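Oxidoreductase (Thermotoga maritima, PDB 1ZH8) probably catalyses NADP-dependent oxidation or reduction of an alcohol or sugar-like substrate, as a Gfo/Idh/MocA-family dehydrogenase. Local coordinates at residues A[212-217]-A[238-243]. Sequence-based numbering, arbitrary orientation.
Sequences GEIEWI and FEFENG
Trp216 lays one face of its indole over the backbone of the neighbouring strand, with Glu239 N 4.2 Å above the ring plane. The two strands, 214-222 and 233-240, form an antiparallel beta hairpin in the large sheet of the C-terminal Gfo/Idh/MocA domain. Trp216 and Glu239 face the second subunit, and their side chains are joined: NE1 of Trp216 gives a 2.8 Å hydrogen bond to the anti lone pair of Glu239 OE1, with ring and carboxylate planes 89° apart. An extended chain, CG anti to the backbone N (chi1 -176°), carries the Glu239 carboxylate to the indole; its OE2 meets Lys222 of the second subunit in a salt bridge. The register slips by one residue between Ile214 and Trp216, a beta bulge at Glu215, whose N still bonds Glu239 O at 2.9 Å. On the opposite face, Ile217 CG2 packs on Phe238 CB at 3.5 Å, beneath helices 313-329 and 195-211. Nearby, Ile214 splits its branches, CG2 meeting Phe238 CB and CG1 reaching Phe240 CE2 at 3.6 Å. At the hairpin's open end Glu241 N bonds Glu213 O almost straight (170°), while Gly212 O lies in the Phe240 ring plane, 3.2 Å from its CD2.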
loop_
_atom_site.group_PDB
_atom_site.type_symbol
_atom_site.label_atom_id
_atom_site.label_comp_id
_atom_site.label_asym_id
_atom_site.label_seq_id
_atom_site.Cartn_x
_atom_site.Cartn_y
_atom_site.Cartn_z
ATOM N N GLY A 212 12.342 -12.012 5.465
ATOM C CA GLY A 212 11.957 -13.169 6.288
ATOM C C GLY A 212 10.464 -13.482 6.178
ATOM O O GLY A 212 9.778 -12.969 5.278
ATOM N N GLU A 213 9.964 -14.294 7.103
ATOM C CA GLU A 213 8.600 -14.821 7.058
ATOM C C GLU A 213 7.527 -13.798 7.367
ATOM O O GLU A 213 7.715 -12.894 8.198
ATOM C CB GLU A 213 8.440 -15.977 8.057
ATOM C CG GLU A 213 9.530 -17.059 7.982
ATOM C CD GLU A 213 9.537 -17.870 6.688
ATOM O OE1 GLU A 213 8.713 -17.637 5.778
ATOM O OE2 GLU A 213 10.391 -18.761 6.578
ATOM N N ILE A 214 6.382 -13.977 6.723
ATOM C CA ILE A 214 5.244 -13.099 6.921
ATOM C C ILE A 214 4.274 -13.690 7.948
ATOM O O ILE A 214 3.939 -14.864 7.881
ATOM C CB ILE A 214 4.552 -12.811 5.574
ATOM C CG1 ILE A 214 5.524 -12.032 4.687
ATOM C CG2 ILE A 214 3.321 -11.967 5.789
ATOM C CD1 ILE A 214 5.448 -12.321 3.224
ATOM N N GLU A 215 3.830 -12.866 8.896
ATOM C CA GLU A 215 2.911 -13.308 9.956
ATOM C C GLU A 215 1.442 -13.258 9.554
ATOM O O GLU A 215 0.714 -14.229 9.720
ATOM C CB GLU A 215 3.114 -12.495 11.226
ATOM C CG GLU A 215 2.250 -12.987 12.393
ATOM C CD GLU A 215 2.347 -12.119 13.635
ATOM O OE1 GLU A 215 3.426 -12.103 14.248
ATOM O OE2 GLU A 215 1.341 -11.476 14.014
ATOM N N TRP A 216 0.996 -12.111 9.058
ATOM C CA TRP A 216 -0.397 -11.960 8.683
ATOM C C TRP A 216 -0.500 -11.044 7.486
ATOM O O TRP A 216 0.360 -10.175 7.288
ATOM C CB TRP A 216 -1.248 -11.432 9.856
ATOM C CG TRP A 216 -0.876 -10.052 10.316
ATOM C CD1 TRP A 216 -0.088 -9.733 11.386
ATOM C CD2 TRP A 216 -1.284 -8.795 9.732
ATOM N NE1 TRP A 216 0.022 -8.362 11.507
ATOM C CE2 TRP A 216 -0.694 -7.766 10.500
ATOM C CE3 TRP A 216 -2.092 -8.442 8.639
ATOM C CZ2 TRP A 216 -0.875 -6.408 10.198
ATOM C CZ3 TRP A 216 -2.267 -7.084 8.344
ATOM C CH2 TRP A 216 -1.666 -6.094 9.122
ATOM N N ILE A 217 -1.566 -11.238 6.717
ATOM C CA ILE A 217 -1.883 -10.395 5.583
ATOM C C ILE A 217 -3.336 -10.008 5.650
ATOM O O ILE A 217 -4.136 -10.677 6.308
ATOM C CB ILE A 217 -1.656 -11.123 4.257
ATOM C CG1 ILE A 217 -2.535 -12.371 4.184
ATOM C CG2 ILE A 217 -0.233 -11.563 4.141
ATOM C CD1 ILE A 217 -3.947 -12.136 3.691
ATOM N N PHE A 238 0.616 -6.355 5.070
ATOM C CA PHE A 238 1.015 -7.485 5.873
ATOM C C PHE A 238 2.111 -7.026 6.830
ATOM O O PHE A 238 2.625 -5.914 6.734
ATOM C CB PHE A 238 1.497 -8.649 4.982
ATOM C CG PHE A 238 2.458 -8.230 3.897
ATOM C CD1 PHE A 238 1.982 -7.643 2.702
ATOM C CD2 PHE A 238 3.825 -8.409 4.054
ATOM C CE1 PHE A 238 2.838 -7.256 1.683
ATOM C CE2 PHE A 238 4.711 -8.025 3.025
ATOM C CZ PHE A 238 4.216 -7.453 1.835
ATOM N N GLU A 239 2.454 -7.889 7.766
ATOM C CA GLU A 239 3.516 -7.588 8.692
ATOM C C GLU A 239 4.435 -8.804 8.694
ATOM O O GLU A 239 3.980 -9.939 8.717
ATOM C CB GLU A 239 2.922 -7.290 10.068
ATOM C CG GLU A 239 3.908 -6.872 11.125
ATOM C CD GLU A 239 3.231 -6.455 12.439
ATOM O OE1 GLU A 239 2.023 -6.719 12.626
ATOM O OE2 GLU A 239 3.922 -5.860 13.293
ATOM N N PHE A 240 5.731 -8.566 8.596
ATOM C CA PHE A 240 6.684 -9.646 8.758
ATOM C C PHE A 240 6.791 -9.999 10.250
ATOM O O PHE A 240 6.443 -9.180 11.120
ATOM C CB PHE A 240 8.041 -9.222 8.210
ATOM C CG PHE A 240 8.074 -9.048 6.717
ATOM C CD1 PHE A 240 7.776 -7.808 6.134
ATOM C CD2 PHE A 240 8.446 -10.107 5.895
ATOM C CE1 PHE A 240 7.836 -7.634 4.754
ATOM C CE2 PHE A 240 8.477 -9.954 4.504
ATOM C CZ PHE A 240 8.176 -8.723 3.933
ATOM N N GLU A 241 7.279 -11.205 10.542
ATOM C CA GLU A 241 7.501 -11.618 11.936
ATOM C C GLU A 241 8.445 -10.688 12.642
ATOM O O GLU A 241 8.392 -10.596 13.857
ATOM C CB GLU A 241 8.057 -13.034 12.032
ATOM C CG GLU A 241 7.031 -14.128 11.697
ATOM C CD GLU A 241 7.658 -15.518 11.652
ATOM O OE1 GLU A 241 8.879 -15.631 11.931
ATOM O OE2 GLU A 241 6.935 -16.496 11.347
ATOM N N ASN A 242 9.313 -9.998 11.888
ATOM C CA ASN A 242 10.269 -9.052 12.498
ATOM C C ASN A 242 9.663 -7.688 12.836
ATOM O O ASN A 242 10.329 -6.850 13.413
ATOM C CB ASN A 242 11.566 -8.912 11.670
ATOM C CG ASN A 242 11.349 -8.229 10.320
ATOM O OD1 ASN A 242 10.360 -7.522 10.096
ATOM N ND2 ASN A 242 12.298 -8.433 9.410
ATOM N N GLY A 243 8.406 -7.471 12.458
ATOM C CA GLY A 243 7.724 -6.208 12.756
ATOM C C GLY A 243 7.640 -5.235 11.596
ATOM O O GLY A 243 6.989 -4.191 11.725
HETATM O O HOH W 1 10.410 -11.297 9.414
#